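DNA protection during starvation protein (Brevibacillus brevis, PDB 1N1Q) probably protects DNA during starvation by binding it and by oxidising ferrous iron with hydrogen peroxide, storing the ferric product inside a hollow dodecamer. Local coordinates at residues 18-23 with 51-56; 57-62 with 127-132. One frame throughout, in Å; residues are numbered along the deposited sequence.

Contact 1 of 2, residues 18-23 with 51-56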
# COMPACT_ATOMS: atom_id res chain seq x y z
N ALA A 18 -1.65 12.09 26.86
CA ALA A 18 -1.19 13.43 26.51
C ALA A 18 0.33 13.53 26.64
O ALA A 18 1.00 14.10 25.77
CB ALA A 18 -1.87 14.46 27.40
N ASN A 19 0.87 12.98 27.72
CA ASN A 19 2.31 13.02 27.95
C ASN A 19 3.08 12.32 26.84
O ASN A 19 4.07 12.86 26.34
CB ASN A 19 2.68 12.37 29.29
CG ASN A 19 2.47 13.30 30.46
OD1 ASN A 19 2.51 14.52 30.31
ND2 ASN A 19 2.28 12.74 31.65
N TRP A 20 2.63 11.13 26.46
CA TRP A 20 3.31 10.38 25.42
C TRP A 20 3.13 10.95 24.02
O TRP A 20 3.97 10.74 23.15
CB TRP A 20 2.90 8.91 25.47
CG TRP A 20 3.60 8.20 26.60
CD1 TRP A 20 3.05 7.82 27.79
CD2 TRP A 20 4.99 7.90 26.68
NE1 TRP A 20 4.03 7.30 28.61
CE2 TRP A 20 5.23 7.35 27.95
CE3 TRP A 20 6.07 8.06 25.79
CZ2 TRP A 20 6.50 6.94 28.37
CZ3 TRP A 20 7.34 7.66 26.20
CH2 TRP A 20 7.54 7.11 27.48
N VAL A 21 2.03 11.67 23.81
CA VAL A 21 1.81 12.30 22.51
C VAL A 21 2.84 13.43 22.41
O VAL A 21 3.43 13.65 21.36
CB VAL A 21 0.38 12.89 22.38
CG1 VAL A 21 0.21 13.61 21.04
CG2 VAL A 21 -0.63 11.78 22.50
N VAL A 22 3.06 14.12 23.52
CA VAL A 22 4.06 15.19 23.56
C VAL A 22 5.45 14.58 23.38
O VAL A 22 6.25 15.06 22.57
CB VAL A 22 4.01 15.96 24.91
CG1 VAL A 22 5.28 16.81 25.07
CG2 VAL A 22 2.78 16.85 24.96
N LEU A 23 5.74 13.52 24.12
CA LEU A 23 7.04 12.86 24.04
C LEU A 23 7.35 12.27 22.66
O LEU A 23 8.50 12.23 22.25
CB LEU A 23 7.16 11.77 25.11
CG LEU A 23 7.52 12.30 26.50
CD1 LEU A 23 7.32 11.23 27.55
CD2 LEU A 23 8.97 12.78 26.48
N THR A 51 9.70 5.21 19.25
CA THR A 51 8.99 4.04 18.74
C THR A 51 8.20 3.46 19.91
O THR A 51 7.05 3.05 19.75
CB THR A 51 9.98 2.99 18.19
OG1 THR A 51 10.69 3.55 17.07
CG2 THR A 51 9.23 1.74 17.74
N GLU A 52 8.81 3.44 21.09
CA GLU A 52 8.12 2.94 22.28
C GLU A 52 6.99 3.91 22.62
O GLU A 52 5.91 3.49 23.04
CB GLU A 52 9.09 2.81 23.47
CG GLU A 52 9.93 1.54 23.43
CD GLU A 52 10.86 1.39 24.62
OE1 GLU A 52 10.78 2.22 25.56
OE2 GLU A 52 11.66 0.44 24.63
N ALA A 53 7.24 5.21 22.43
CA ALA A 53 6.23 6.23 22.72
C ALA A 53 4.98 5.96 21.89
O ALA A 53 3.86 6.00 22.40
CB ALA A 53 6.78 7.61 22.38
N SER A 54 5.20 5.67 20.61
CA SER A 54 4.11 5.38 19.70
C SER A 54 3.29 4.20 20.23
O SER A 54 2.06 4.18 20.11
CB SER A 54 4.69 5.05 18.32
OG SER A 54 3.68 4.76 17.37
N GLY A 55 3.97 3.22 20.83
CA GLY A 55 3.28 2.07 21.37
C GLY A 55 2.48 2.40 22.62
O GLY A 55 1.38 1.89 22.82
N HIS A 56 3.03 3.26 23.48
CA HIS A 56 2.33 3.65 24.70
C HIS A 56 1.07 4.44 24.34
O HIS A 56 0.01 4.23 24.95
CB HIS A 56 3.23 4.52 25.59
CG HIS A 56 4.49 3.83 26.03
ND1 HIS A 56 4.51 2.52 26.46
CD2 HIS A 56 5.76 4.28 26.15
CE1 HIS A 56 5.74 2.19 26.82
NE2 HIS A 56 6.52 3.25 26.64
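Trp20 and His56 meet because each swings its ring out beside its own backbone N: CG lies anti to the carbonyl carbon in both, with chi1 -76° for Trp20 and -60° for His56. Both CB atoms are directed at the opposite helix, and the two rings come together between the backbones. His56 lies over one face of the indole. Its CB stands almost straight above the five-membered ring of Trp20, 3.9 Å from the centroid, a CH-pi contact. Its imidazole reaches on over the six-membered ring. The His56 edge carrying CD2 is turned toward that face, and CD2 comes to 3.5 Å from Trp20 CZ2. The ring planes are inclined at 54° and the centroids lie 4.4 Å apart, so this is an edge-to-face pair well short of perpendicular. The opposite face of the indole is covered near its rim by CD1 of Leu23, one helical turn on. The Trp20 ring is thus sandwiched between a leucine methyl of its own helix and the histidine of the other.

Ala53 sits one turn before His56. This small residue lies where the two segments are closest, with Trp20 CA 5.7 Å from Ala53 CA. Ala53 CB touches Trp20 CE3 at 3.5 Å. No hydrogen bond joins the segments. Phe104 and Leu107 of helix 93-120 also pack on Trp20. This is interior packing between helices 4-33 and 39-66 of the ferritin-like four-helix bundle.

Contact 2 of 2, residues 57-62 with 127-132. With FEO (mu-oxo-diiron), chain E.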
# COMPACT_ATOMS: atom_id res chain seq x y z
N ILE A 57 1.17 5.33 23.37
CA ILE A 57 0.03 6.14 22.96
C ILE A 57 -1.17 5.26 22.64
O ILE A 57 -2.27 5.48 23.14
CB ILE A 57 0.33 6.96 21.68
CG1 ILE A 57 1.45 7.96 21.94
CG2 ILE A 57 -0.96 7.68 21.21
CD1 ILE A 57 1.02 9.08 22.84
N ASP A 58 -0.95 4.26 21.79
CA ASP A 58 -2.01 3.37 21.37
C ASP A 58 -2.55 2.47 22.49
O ASP A 58 -3.76 2.33 22.63
CB ASP A 58 -1.55 2.50 20.19
CG ASP A 58 -2.71 1.98 19.35
OD1 ASP A 58 -3.58 2.77 18.99
OD2 ASP A 58 -2.73 0.77 19.05
N THR A 59 -1.67 1.88 23.29
CA THR A 59 -2.12 1.01 24.37
C THR A 59 -2.90 1.80 25.43
O THR A 59 -3.95 1.35 25.89
CB THR A 59 -0.95 0.29 25.07
OG1 THR A 59 -0.10 1.26 25.70
CG2 THR A 59 -0.15 -0.51 24.08
N LEU A 60 -2.38 2.97 25.80
CA LEU A 60 -3.04 3.81 26.79
C LEU A 60 -4.42 4.26 26.31
O LEU A 60 -5.42 4.11 27.03
CB LEU A 60 -2.17 5.04 27.11
CG LEU A 60 -0.90 4.76 27.93
CD1 LEU A 60 -0.02 5.99 27.97
CD2 LEU A 60 -1.29 4.32 29.34
N ALA A 61 -4.49 4.79 25.10
CA ALA A 61 -5.76 5.25 24.55
C ALA A 61 -6.77 4.11 24.43
O ALA A 61 -7.95 4.28 24.72
CB ALA A 61 -5.53 5.88 23.18
N GLU A 62 -6.31 2.94 24.00
CA GLU A 62 -7.22 1.82 23.87
C GLU A 62 -7.67 1.25 25.20
O GLU A 62 -8.75 0.66 25.28
CB GLU A 62 -6.60 0.75 22.95
CG GLU A 62 -6.64 1.23 21.51
CD GLU A 62 -6.01 0.29 20.52
OE1 GLU A 62 -5.39 -0.71 20.93
OE2 GLU A 62 -6.14 0.57 19.31
N ALA A 127 -3.87 -0.65 36.29
CA ALA A 127 -2.69 -0.53 37.13
C ALA A 127 -1.54 -1.33 36.54
O ALA A 127 -0.40 -0.85 36.49
CB ALA A 127 -2.99 -1.01 38.55
N ASP A 128 -1.83 -2.55 36.09
CA ASP A 128 -0.80 -3.41 35.52
C ASP A 128 -0.16 -2.82 34.26
O ASP A 128 1.06 -2.87 34.10
CB ASP A 128 -1.39 -4.78 35.19
CG ASP A 128 -0.32 -5.79 34.81
OD1 ASP A 128 0.50 -6.14 35.68
OD2 ASP A 128 -0.29 -6.22 33.64
N MET A 129 -0.97 -2.25 33.37
CA MET A 129 -0.43 -1.66 32.15
C MET A 129 0.47 -0.48 32.50
O MET A 129 1.54 -0.29 31.92
CB MET A 129 -1.56 -1.15 31.24
CG MET A 129 -1.58 0.35 31.09
SD MET A 129 -2.59 0.87 29.72
CE MET A 129 -1.63 0.34 28.38
N LEU A 130 0.03 0.33 33.45
CA LEU A 130 0.81 1.49 33.87
C LEU A 130 2.12 1.03 34.49
O LEU A 130 3.16 1.65 34.31
CB LEU A 130 0.03 2.32 34.89
CG LEU A 130 -1.28 2.95 34.38
CD1 LEU A 130 -1.99 3.65 35.52
CD2 LEU A 130 -0.97 3.93 33.25
N ASP A 131 2.06 -0.08 35.23
CA ASP A 131 3.24 -0.65 35.88
C ASP A 131 4.27 -1.07 34.84
O ASP A 131 5.47 -0.83 35.01
CB ASP A 131 2.81 -1.84 36.75
CG ASP A 131 3.88 -2.26 37.75
OD1 ASP A 131 4.68 -1.41 38.19
OD2 ASP A 131 3.89 -3.45 38.13
N ALA A 132 3.81 -1.69 33.75
CA ALA A 132 4.72 -2.12 32.68
C ALA A 132 5.46 -0.92 32.07
O ALA A 132 6.65 -1.02 31.78
CB ALA A 132 3.94 -2.88 31.60
FE1 FEO E . -4.62 0.48 17.90
FE2 FEO E . -4.92 -2.85 18.04
O FEO E . -4.18 -1.23 17.19
O HOH W 1 -6.51 -3.28 16.60
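Met129 reaches across to Thr59 and Leu60, joining helices 124-148 and 39-66 of the ferritin-like four-helix bundle. The segments run nearly antiparallel, at 165°, with their axes 11.2 Å apart. Long side chains therefore bridge the gap.

The apolar packing gathers at Leu60 CD2. Met129 SD lies 3.7 Å from Leu60 CD2. The same leucine methyl meets Leu130 CD2 at 3.9 Å, and these two leucine side chains cross at about a right angle. Leu60 is also covered by Val17 and Trp20 of helix 4-33, and Leu130 packs on helix 93-120.

At the more open side, the methionine methyl meets a polar side chain. The bend at Met129 chi3, -70°, turns CE toward Thr59, where it comes to 3.2 Å from OG1. No hydrogen bond forms there. Thr59 OG1 is instead bonded to the backbone oxygen of His56, one turn earlier.

Metal binding belongs to 57-62 alone. Asp58 and Glu62, one turn apart, bind the first iron of a di-nuclear ferroxidase centre at a twofold subunit interface. His31 of the second subunit binds the same iron, and Trp32 NE1 of that subunit bonds to Asp58 OD1, which is likely to fix how the carboxylate is turned. The iron FE1 lies 2.2 Å from Asp58 OD2 and 2.1 Å from Glu62 OE2.

How the contacts relate
Both contacts use helix 39-66, at consecutive turns, and join it to different partners: helix 4-33 in contact 1 and helix 124-148 in contact 2. Contact 1 is buried, its centre about 5 Å from the centre of the chain. Contact 2 is partly buried, its centre about 10 Å from the centre of the chain. The chemistry changes accordingly, from aromatic rings in the interior to methionine and leucine packing with a threonine at the margin. The two touch directly: Trp20 CD1 lies 3.6 Å from Leu60 CD1. Both reach the second subunit, but within these segments iron is bound by 57-62, and the side chain of His56 stays about 12 Å from the diiron group.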